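Local coordinates for protein endo-1,3-beta-glucanase, family GH16 (Zobellia galactanivorans, PDB 4BPZ) that probably hydrolyses internal beta-1,3-glucosidic bonds of glucans such as algal laminarin, through a calcium-binding catalytic domain of glycoside hydrolase family 16, at residues A[62-70]-A[240-250]; A[172-180]-A[202-210]. The protein carries 1 engineered substitution. All coordinates share one frame; numbering follows the deposited sequence.

Interaction 1 (A[62-70]-A[240-250]); sequences GTLKIRAIK and ENFTDDIFEID. With CA (calcium ion), chain E.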
loop_
_atom_site.group_PDB
_atom_site.type_symbol
_atom_site.label_atom_id
_atom_site.label_comp_id
_atom_site.label_asym_id
_atom_site.label_seq_id
_atom_site.Cartn_x
_atom_site.Cartn_y
_atom_site.Cartn_z
ATOM N N GLY A 62 16.679 0.176 12.205
ATOM C CA GLY A 62 16.793 0.392 10.774
ATOM C C GLY A 62 15.600 0.028 9.921
ATOM O O GLY A 62 15.663 0.174 8.697
ATOM N N THR A 63 14.435 -0.320 10.510
ATOM C CA THR A 63 13.299 -0.678 9.735
ATOM C C THR A 63 12.010 -0.138 10.348
ATOM O O THR A 63 11.862 0.039 11.598
ATOM C CB THR A 63 13.122 -2.216 9.573
ATOM O OG1 THR A 63 12.848 -2.805 10.829
ATOM C CG2 THR A 63 14.284 -2.915 9.038
ATOM N N LEU A 64 11.036 0.138 9.473
ATOM C CA LEU A 64 9.660 0.405 9.877
ATOM C C LEU A 64 8.957 -0.906 10.089
ATOM O O LEU A 64 9.087 -1.837 9.287
ATOM C CB LEU A 64 8.963 1.177 8.688
ATOM C CG LEU A 64 7.443 1.272 8.808
ATOM C CD1 LEU A 64 7.017 2.179 9.953
ATOM C CD2 LEU A 64 6.907 1.795 7.498
ATOM N N LYS A 65 8.157 -0.989 11.160
ATOM C CA LYS A 65 7.231 -2.080 11.311
ATOM C C LYS A 65 5.834 -1.544 11.334
ATOM O O LYS A 65 5.532 -0.540 12.038
ATOM C CB LYS A 65 7.436 -2.802 12.675
ATOM C CG LYS A 65 8.696 -3.618 12.740
ATOM C CD LYS A 65 9.967 -2.802 12.996
ATOM C CE LYS A 65 11.084 -3.666 13.512
ATOM N NZ LYS A 65 12.318 -2.873 13.636
ATOM N N ILE A 66 4.939 -2.179 10.550
ATOM C CA ILE A 66 3.501 -2.034 10.724
ATOM C C ILE A 66 3.048 -3.350 11.367
ATOM O O ILE A 66 3.490 -4.433 10.952
ATOM C CB ILE A 66 2.766 -1.799 9.364
ATOM C CG1 ILE A 66 3.269 -0.449 8.828
ATOM C CG2 ILE A 66 1.275 -1.833 9.572
ATOM C CD1 ILE A 66 2.820 -0.209 7.344
ATOM N N ARG A 67 2.231 -3.237 12.414
ATOM C CA ARG A 67 1.846 -4.423 13.223
ATOM C C ARG A 67 0.366 -4.451 13.337
ATOM O O ARG A 67 -0.276 -3.503 13.819
ATOM C CB ARG A 67 2.558 -4.305 14.570
ATOM C CG ARG A 67 2.147 -5.447 15.544
ATOM C CD ARG A 67 3.073 -5.590 16.716
ATOM N NE ARG A 67 3.205 -4.315 17.438
ATOM C CZ ARG A 67 4.258 -3.952 18.188
ATOM N NH1 ARG A 67 5.268 -4.818 18.379
ATOM N NH2 ARG A 67 4.277 -2.728 18.702
ATOM N N ALA A 68 -0.220 -5.583 12.896
ATOM C CA ALA A 68 -1.646 -5.854 13.055
ATOM C C ALA A 68 -1.831 -6.686 14.323
ATOM O O ALA A 68 -1.038 -7.610 14.574
ATOM C CB ALA A 68 -2.151 -6.615 11.869
ATOM N N ILE A 69 -2.883 -6.424 15.068
ATOM C CA ILE A 69 -3.087 -7.033 16.408
ATOM C C ILE A 69 -4.533 -7.371 16.564
ATOM O O ILE A 69 -5.428 -6.605 16.210
ATOM C CB ILE A 69 -2.702 -6.072 17.530
ATOM C CG1 ILE A 69 -1.325 -5.457 17.359
ATOM C CG2 ILE A 69 -2.801 -6.762 18.877
ATOM C CD1 ILE A 69 -0.978 -4.384 18.356
ATOM N N LYS A 70 -4.820 -8.571 17.122
ATOM C CA LYS A 70 -6.196 -8.871 17.572
ATOM C C LYS A 70 -6.395 -8.123 18.872
ATOM O O LYS A 70 -5.744 -8.417 19.926
ATOM C CB LYS A 70 -6.363 -10.388 17.773
ATOM C CG LYS A 70 -7.809 -10.751 18.149
ATOM C CD LYS A 70 -7.996 -12.239 18.141
ATOM C CE LYS A 70 -9.477 -12.565 18.312
ATOM N NZ LYS A 70 -9.633 -14.049 18.215
ATOM N N GLU A 240 -8.657 -18.211 14.849
ATOM C CA GLU A 240 -9.080 -17.772 16.164
ATOM C C GLU A 240 -7.879 -17.444 17.094
ATOM O O GLU A 240 -7.982 -16.530 17.909
ATOM C CB GLU A 240 -9.910 -18.870 16.826
ATOM C CG GLU A 240 -10.359 -18.460 18.236
ATOM C CD GLU A 240 -9.254 -18.547 19.410
ATOM O OE1 GLU A 240 -8.228 -19.365 19.345
ATOM O OE2 GLU A 240 -9.397 -17.769 20.458
ATOM N N ASN A 241 -6.762 -18.100 16.873
ATOM C CA ASN A 241 -5.595 -17.906 17.684
ATOM C C ASN A 241 -4.738 -16.734 17.306
ATOM O O ASN A 241 -3.628 -16.556 17.872
ATOM C CB ASN A 241 -4.785 -19.228 17.818
ATOM C CG ASN A 241 -3.906 -19.594 16.517
ATOM O OD1 ASN A 241 -4.092 -19.057 15.389
ATOM N ND2 ASN A 241 -2.905 -20.518 16.703
ATOM N N PHE A 242 -5.106 -15.942 16.287
ATOM C CA PHE A 242 -4.242 -14.849 15.833
ATOM C C PHE A 242 -3.973 -13.922 16.981
ATOM O O PHE A 242 -4.846 -13.466 17.708
ATOM C CB PHE A 242 -4.979 -14.120 14.721
ATOM C CG PHE A 242 -4.121 -12.986 14.122
ATOM C CD1 PHE A 242 -3.260 -13.248 13.131
ATOM C CD2 PHE A 242 -4.151 -11.707 14.620
ATOM C CE1 PHE A 242 -2.425 -12.245 12.554
ATOM C CE2 PHE A 242 -3.363 -10.705 14.044
ATOM C CZ PHE A 242 -2.491 -10.961 13.063
ATOM N N THR A 243 -2.695 -13.580 17.118
ATOM C CA THR A 243 -2.255 -12.606 18.111
ATOM C C THR A 243 -1.858 -11.284 17.450
ATOM O O THR A 243 -2.554 -10.278 17.586
ATOM C CB THR A 243 -1.066 -13.135 18.935
ATOM O OG1 THR A 243 -0.071 -13.670 18.053
ATOM C CG2 THR A 243 -1.525 -14.223 19.894
ATOM N N ASP A 244 -0.736 -11.297 16.735
ATOM C CA ASP A 244 -0.236 -10.118 16.044
ATOM C C ASP A 244 0.691 -10.562 14.941
ATOM O O ASP A 244 1.160 -11.710 14.900
ATOM C CB ASP A 244 0.411 -9.151 17.021
ATOM C CG ASP A 244 1.386 -9.875 17.933
ATOM O OD1 ASP A 244 2.406 -10.351 17.491
ATOM O OD2 ASP A 244 1.023 -10.022 19.192
ATOM N N ASP A 245 0.999 -9.665 13.991
ATOM C CA ASP A 245 2.005 -9.946 12.967
ATOM C C ASP A 245 2.536 -8.647 12.423
ATOM O O ASP A 245 1.847 -7.594 12.522
ATOM C CB ASP A 245 1.461 -10.796 11.818
ATOM C CG ASP A 245 2.500 -11.647 11.160
ATOM O OD1 ASP A 245 3.671 -11.672 11.602
ATOM O OD2 ASP A 245 2.142 -12.311 10.163
ATOM N N ILE A 246 3.707 -8.690 11.820
ATOM C CA ILE A 246 4.441 -7.537 11.340
ATOM C C ILE A 246 4.721 -7.577 9.856
ATOM O O ILE A 246 5.053 -8.587 9.296
ATOM C CB ILE A 246 5.764 -7.370 12.156
ATOM C CG1 ILE A 246 5.463 -6.777 13.541
ATOM C CG2 ILE A 246 6.821 -6.537 11.432
ATOM C CD1 ILE A 246 6.636 -6.869 14.552
ATOM N N PHE A 247 4.656 -6.385 9.253
ATOM C CA PHE A 247 5.146 -6.056 7.893
ATOM C C PHE A 247 6.346 -5.143 8.096
ATOM O O PHE A 247 6.176 -4.073 8.693
ATOM C CB PHE A 247 3.992 -5.328 7.220
ATOM C CG PHE A 247 4.154 -4.896 5.779
ATOM C CD1 PHE A 247 5.194 -5.300 4.963
ATOM C CD2 PHE A 247 3.192 -4.034 5.247
ATOM C CE1 PHE A 247 5.275 -4.841 3.652
ATOM C CE2 PHE A 247 3.269 -3.594 3.957
ATOM C CZ PHE A 247 4.287 -4.024 3.164
ATOM N N GLU A 248 7.527 -5.594 7.758
ATOM C CA GLU A 248 8.755 -4.908 8.079
ATOM C C GLU A 248 9.360 -4.338 6.806
ATOM O O GLU A 248 9.636 -5.055 5.847
ATOM C CB GLU A 248 9.736 -5.882 8.723
ATOM C CG GLU A 248 10.959 -5.163 9.194
ATOM C CD GLU A 248 11.988 -6.027 9.889
ATOM O OE1 GLU A 248 11.940 -7.251 9.727
ATOM O OE2 GLU A 248 12.858 -5.474 10.572
ATOM N N ILE A 249 9.581 -3.025 6.817
ATOM C CA ILE A 249 10.049 -2.300 5.623
ATOM C C ILE A 249 11.398 -1.667 5.924
ATOM O O ILE A 249 11.552 -0.817 6.807
ATOM C CB ILE A 249 8.966 -1.234 5.227
ATOM C CG1 ILE A 249 7.724 -1.980 4.791
ATOM C CG2 ILE A 249 9.533 -0.356 4.137
ATOM C CD1 ILE A 249 6.570 -1.119 4.722
ATOM N N ASP A 250 12.419 -2.094 5.207
ATOM C CA ASP A 250 13.785 -1.554 5.374
ATOM C C ASP A 250 13.902 -0.146 4.820
ATOM O O ASP A 250 14.525 0.736 5.415
ATOM C CB ASP A 250 14.752 -2.539 4.696
ATOM C CG ASP A 250 16.197 -2.153 4.901
ATOM O OD1 ASP A 250 16.541 -1.463 5.886
ATOM O OD2 ASP A 250 17.006 -2.573 4.034
HETATM CA CA CA E . 16.567 0.762 6.711
HETATM O O HOH W 1 -3.620 -10.101 20.466
HETATM O O HOH W 2 -8.168 -15.087 20.590
HETATM O O HOH W 3 17.895 1.323 4.800
#

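Interaction 2 (A[172-180]-A[202-210]); sequences NLGGTTPIT and LDDTLVYEL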
loop_
_atom_site.group_PDB
_atom_site.type_symbol
_atom_site.label_atom_id
_atom_site.label_comp_id
_atom_site.label_asym_id
_atom_site.label_seq_id
_atom_site.Cartn_x
_atom_site.Cartn_y
_atom_site.Cartn_z
ATOM N N ASN A 172 -9.764 -3.647 -14.027
ATOM C CA ASN A 172 -8.988 -4.246 -12.904
ATOM C C ASN A 172 -8.256 -5.381 -13.476
ATOM O O ASN A 172 -8.872 -6.351 -13.925
ATOM C CB ASN A 172 -10.080 -4.691 -11.867
ATOM C CG ASN A 172 -9.649 -5.675 -10.805
ATOM O OD1 ASN A 172 -8.487 -5.792 -10.493
ATOM N ND2 ASN A 172 -10.645 -6.246 -10.107
ATOM N N LEU A 173 -6.950 -5.343 -13.503
ATOM C CA LEU A 173 -6.183 -6.444 -14.096
ATOM C C LEU A 173 -4.813 -6.464 -13.527
ATOM O O LEU A 173 -4.369 -5.473 -12.955
ATOM C CB LEU A 173 -6.212 -6.478 -15.643
ATOM C CG LEU A 173 -6.021 -5.117 -16.269
ATOM C CD1 LEU A 173 -4.657 -4.586 -16.090
ATOM C CD2 LEU A 173 -6.246 -5.249 -17.776
ATOM N N GLY A 174 -4.119 -7.559 -13.680
ATOM C CA GLY A 174 -2.786 -7.678 -13.210
ATOM C C GLY A 174 -2.293 -9.084 -13.282
ATOM O O GLY A 174 -2.753 -9.891 -14.066
ATOM N N GLY A 175 -1.302 -9.384 -12.437
ATOM C CA GLY A 175 -0.660 -10.695 -12.435
ATOM C C GLY A 175 -0.249 -11.097 -11.044
ATOM O O GLY A 175 -0.408 -10.357 -10.056
ATOM N N THR A 176 0.334 -12.268 -10.969
ATOM C CA THR A 176 0.887 -12.800 -9.717
ATOM C C THR A 176 2.235 -13.452 -10.023
ATOM O O THR A 176 2.555 -13.761 -11.201
ATOM C CB THR A 176 0.031 -13.902 -9.016
ATOM O OG1 THR A 176 -0.019 -15.009 -9.919
ATOM C CG2 THR A 176 -1.295 -13.365 -8.690
ATOM N N THR A 177 3.005 -13.689 -9.015
ATOM C CA THR A 177 4.260 -14.359 -9.192
ATOM C C THR A 177 4.611 -15.155 -7.996
ATOM O O THR A 177 4.261 -14.815 -6.883
ATOM C CB THR A 177 5.381 -13.342 -9.561
ATOM O OG1 THR A 177 6.374 -13.985 -10.339
ATOM C CG2 THR A 177 5.944 -12.581 -8.346
ATOM N N PRO A 178 5.324 -16.272 -8.144
ATOM C CA PRO A 178 5.706 -17.061 -6.961
ATOM C C PRO A 178 6.737 -16.341 -6.144
ATOM O O PRO A 178 7.629 -15.606 -6.640
ATOM C CB PRO A 178 6.285 -18.375 -7.554
ATOM C CG PRO A 178 6.003 -18.390 -8.939
ATOM C CD PRO A 178 5.526 -17.041 -9.390
ATOM N N ILE A 179 6.703 -16.544 -4.852
ATOM C CA ILE A 179 7.711 -16.003 -3.945
ATOM C C ILE A 179 8.088 -17.033 -2.914
ATOM O O ILE A 179 7.211 -17.814 -2.479
ATOM C CB ILE A 179 7.189 -14.689 -3.230
ATOM C CG1 ILE A 179 8.319 -13.967 -2.440
ATOM C CG2 ILE A 179 5.996 -14.900 -2.374
ATOM C CD1 ILE A 179 8.013 -12.539 -2.010
ATOM N N THR A 180 9.360 -17.056 -2.539
ATOM C CA THR A 180 9.897 -17.935 -1.504
ATOM C C THR A 180 10.316 -17.158 -0.276
ATOM O O THR A 180 10.968 -16.120 -0.393
ATOM C CB THR A 180 11.172 -18.670 -2.040
ATOM O OG1 THR A 180 10.699 -19.497 -3.086
ATOM C CG2 THR A 180 11.915 -19.455 -0.934
ATOM N N LEU A 202 8.978 -7.989 -8.801
ATOM C CA LEU A 202 9.421 -8.633 -7.560
ATOM C C LEU A 202 10.866 -8.965 -7.808
ATOM O O LEU A 202 11.161 -9.796 -8.696
ATOM C CB LEU A 202 8.658 -9.911 -7.295
ATOM C CG LEU A 202 9.262 -10.747 -6.125
ATOM C CD1 LEU A 202 9.254 -9.974 -4.845
ATOM C CD2 LEU A 202 8.454 -12.046 -5.962
ATOM N N ASP A 203 11.792 -8.279 -7.133
ATOM C CA ASP A 203 13.206 -8.388 -7.434
ATOM C C ASP A 203 13.350 -8.087 -8.971
ATOM O O ASP A 203 12.974 -7.016 -9.403
ATOM C CB ASP A 203 13.763 -9.724 -6.919
ATOM C CG ASP A 203 13.657 -9.795 -5.401
ATOM O OD1 ASP A 203 13.891 -8.782 -4.719
ATOM O OD2 ASP A 203 13.494 -10.898 -4.922
ATOM N N ASP A 204 13.854 -9.024 -9.758
ATOM C CA ASP A 204 13.991 -8.776 -11.188
ATOM C C ASP A 204 12.946 -9.460 -12.043
ATOM O O ASP A 204 13.108 -9.419 -13.262
ATOM C CB ASP A 204 15.399 -9.214 -11.609
ATOM C CG ASP A 204 16.462 -8.397 -10.920
ATOM O OD1 ASP A 204 16.338 -7.152 -10.701
ATOM O OD2 ASP A 204 17.472 -8.995 -10.522
ATOM N N THR A 205 11.914 -10.003 -11.456
ATOM C CA THR A 205 10.832 -10.671 -12.207
ATOM C C THR A 205 9.742 -9.699 -12.439
ATOM O O THR A 205 9.239 -9.123 -11.466
ATOM C CB THR A 205 10.364 -11.882 -11.389
ATOM O OG1 THR A 205 11.482 -12.756 -11.155
ATOM C CG2 THR A 205 9.268 -12.651 -12.172
ATOM N N LEU A 206 9.324 -9.545 -13.685
ATOM C CA LEU A 206 8.165 -8.718 -13.976
ATOM C C LEU A 206 6.914 -9.427 -13.525
ATOM O O LEU A 206 6.652 -10.561 -13.918
ATOM C CB LEU A 206 8.144 -8.428 -15.469
ATOM C CG LEU A 206 6.956 -7.514 -15.879
ATOM C CD1 LEU A 206 7.216 -6.064 -15.505
ATOM C CD2 LEU A 206 6.702 -7.629 -17.410
ATOM N N VAL A 207 6.121 -8.751 -12.691
ATOM C CA VAL A 207 4.831 -9.292 -12.293
ATOM C C VAL A 207 3.771 -8.888 -13.288
ATOM O O VAL A 207 2.950 -9.720 -13.722
ATOM C CB VAL A 207 4.469 -8.859 -10.848
ATOM C CG1 VAL A 207 3.237 -9.573 -10.424
ATOM C CG2 VAL A 207 5.617 -9.164 -9.890
ATOM N N TYR A 208 3.770 -7.632 -13.678
ATOM C CA TYR A 208 2.818 -7.175 -14.700
ATOM C C TYR A 208 3.349 -5.860 -15.295
ATOM O O TYR A 208 3.940 -5.045 -14.577
ATOM C CB TYR A 208 1.402 -6.948 -14.110
ATOM C CG TYR A 208 0.314 -7.003 -15.148
ATOM C CD1 TYR A 208 -0.194 -8.227 -15.584
ATOM C CD2 TYR A 208 -0.200 -5.843 -15.732
ATOM C CE1 TYR A 208 -1.165 -8.285 -16.572
ATOM C CE2 TYR A 208 -1.194 -5.857 -16.713
ATOM C CZ TYR A 208 -1.710 -7.126 -17.120
ATOM O OH TYR A 208 -2.700 -7.197 -18.025
ATOM N N GLU A 209 3.077 -5.653 -16.562
ATOM C CA GLU A 209 3.251 -4.380 -17.229
ATOM C C GLU A 209 2.013 -3.980 -17.938
ATOM O O GLU A 209 1.497 -4.735 -18.775
ATOM C CB GLU A 209 4.440 -4.484 -18.218
ATOM C CG GLU A 209 4.564 -3.296 -19.149
ATOM C CD GLU A 209 5.766 -3.366 -20.020
ATOM O OE1 GLU A 209 6.654 -4.213 -19.825
ATOM O OE2 GLU A 209 5.885 -2.521 -20.944
ATOM N N LEU A 210 1.579 -2.757 -17.680
ATOM C CA LEU A 210 0.410 -2.151 -18.290
ATOM C C LEU A 210 0.813 -0.982 -19.110
ATOM O O LEU A 210 1.510 -0.078 -18.609
ATOM C CB LEU A 210 -0.561 -1.703 -17.189
ATOM C CG LEU A 210 -1.833 -1.002 -17.731
ATOM C CD1 LEU A 210 -2.677 -1.900 -18.676
ATOM C CD2 LEU A 210 -2.666 -0.537 -16.548
HETATM O O HOH W 4 3.414 -12.475 -13.757
HETATM O O HOH W 5 5.678 -13.038 -13.085
#

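Interaction 1 (A[62-70]-A[240-250])
A calcium site closes one end of an antiparallel strand pair here, with Gly62 and Asp250 meeting across it. Gly62 O binds the calcium at 2.3 Å, while Asp250 supplies both its backbone O and its carboxylate OD1; water 3, Glu18 O and Glu20 OE2 make up the remaining ligands. Asp250 OD2 is engaged by a salt bridge to Arg101, so both carboxylate oxygens have partners.

From there the strands run at 159° to each other, and Leu64–Ile249, Ile66–Phe247 and Ala68–Asp245 are hydrogen-bonded pairs with two backbone bonds each. Lys70 N adds a bond to Thr243 O. Beside Lys65, Thr63 OG1 donates to the anti lone pair of Glu248 OE2 at 2.7 Å. The same hydroxyl accepts a bond from Lys65 NZ at 2.9 Å, a reach made possible by the bend of the lysine chain at chi2 (79°); the amine also bonds Ser60 OG, its stronger partner. Next along, Lys65 CG lies across Ile246 CG2 at 3.7 Å.

On the face of Leu64, Ile66, Phe247 and Ile249, Leu64 CD2 and Ile249 CD1 meet at 4.0 Å, their side chains lying alongside and pointing the same way. Ile66, Ala68 and Phe247 of this face pack on strand 222-230. At the far end Lys70, fully extended, brings NZ to Glu240 O at 3.0 Å, and water 2 links that amine to Glu240 OE2.

A mixed face of Lys65, Arg67, Ile246 and Glu248 backed by a largely apolar one that packs on strand 222-230 fits the beta-sandwich jelly roll of family 16, here with calcium at the strand ends.

Interaction 2 (A[172-180]-A[202-210])
Val207 O accepts a hydrogen bond of 2.8 Å from water 4, which also donates to Thr176 O and so bridges two backbones that share no direct hydrogen bond. A second water does similar work: water 5 donates to Leu206 O and bonds Thr177 OG1. The strand axes are nearly antiparallel (176°), yet 5.4 Å is their closest approach, and the link is made by side chains, by glycine backbone against the tyrosine ring, and by solvent.

The ring of Tyr208 carries one end. Gly174 CA sits over one of its faces, 3.7 Å from the centroid and 15° off the normal, a CH-pi contact. The side chains of Leu173 and Tyr208 cross at about a right angle, CD1 of Leu173 reaching Tyr208 CE2 at 3.7 Å and also touching Leu210 CD1. With an alanine in place of Tyr208, Gly174 would probably lose the ring beneath it and Leu173 CD1 its main neighbour, opening a gap at this sheet edge.

Val207 and Tyr208 form a classic beta bulge against strand 197-202. Val207 CG1 approaches Gly175 O, and its CG2 meets Thr177 CG2 at 3.8 Å. Thr177 turns OG1 anti to the backbone N (chi1 -152°), which leaves CG2 directed at Leu202 CD2, 3.5 Å away. Ile179 packs on the same leucine methyl, beside the type II' turn of Leu202 to Thr205.

Strand 170-178, paired with 155-163, thus meets strand 205-211, paired with 197-202, through methyl groups, one aromatic face and bridging waters: a junction that depends on shape and solvent more than on charge.

Interaction 1 is true strand pairing: six bridges align its strands, and the segments bury 863 Å² between them. Interaction 2 joins edge strands without a direct hydrogen bond and buries 471 Å². Both are partly buried, but eight of 19 touching residues are buried in the first against three of 12 in the second. They share no strand, their centres lie 24 Å apart and their nearest atoms about 10 Å, although strand 244-255 connects through 96-103, 187-193 and 197-202 to 205-211. The 62-70/240-250 pair carries charged groups and a calcium site; the 172-180/202-210 junction, away from the annotated sites, relies on apolar contacts, a CH-pi contact and water bridges.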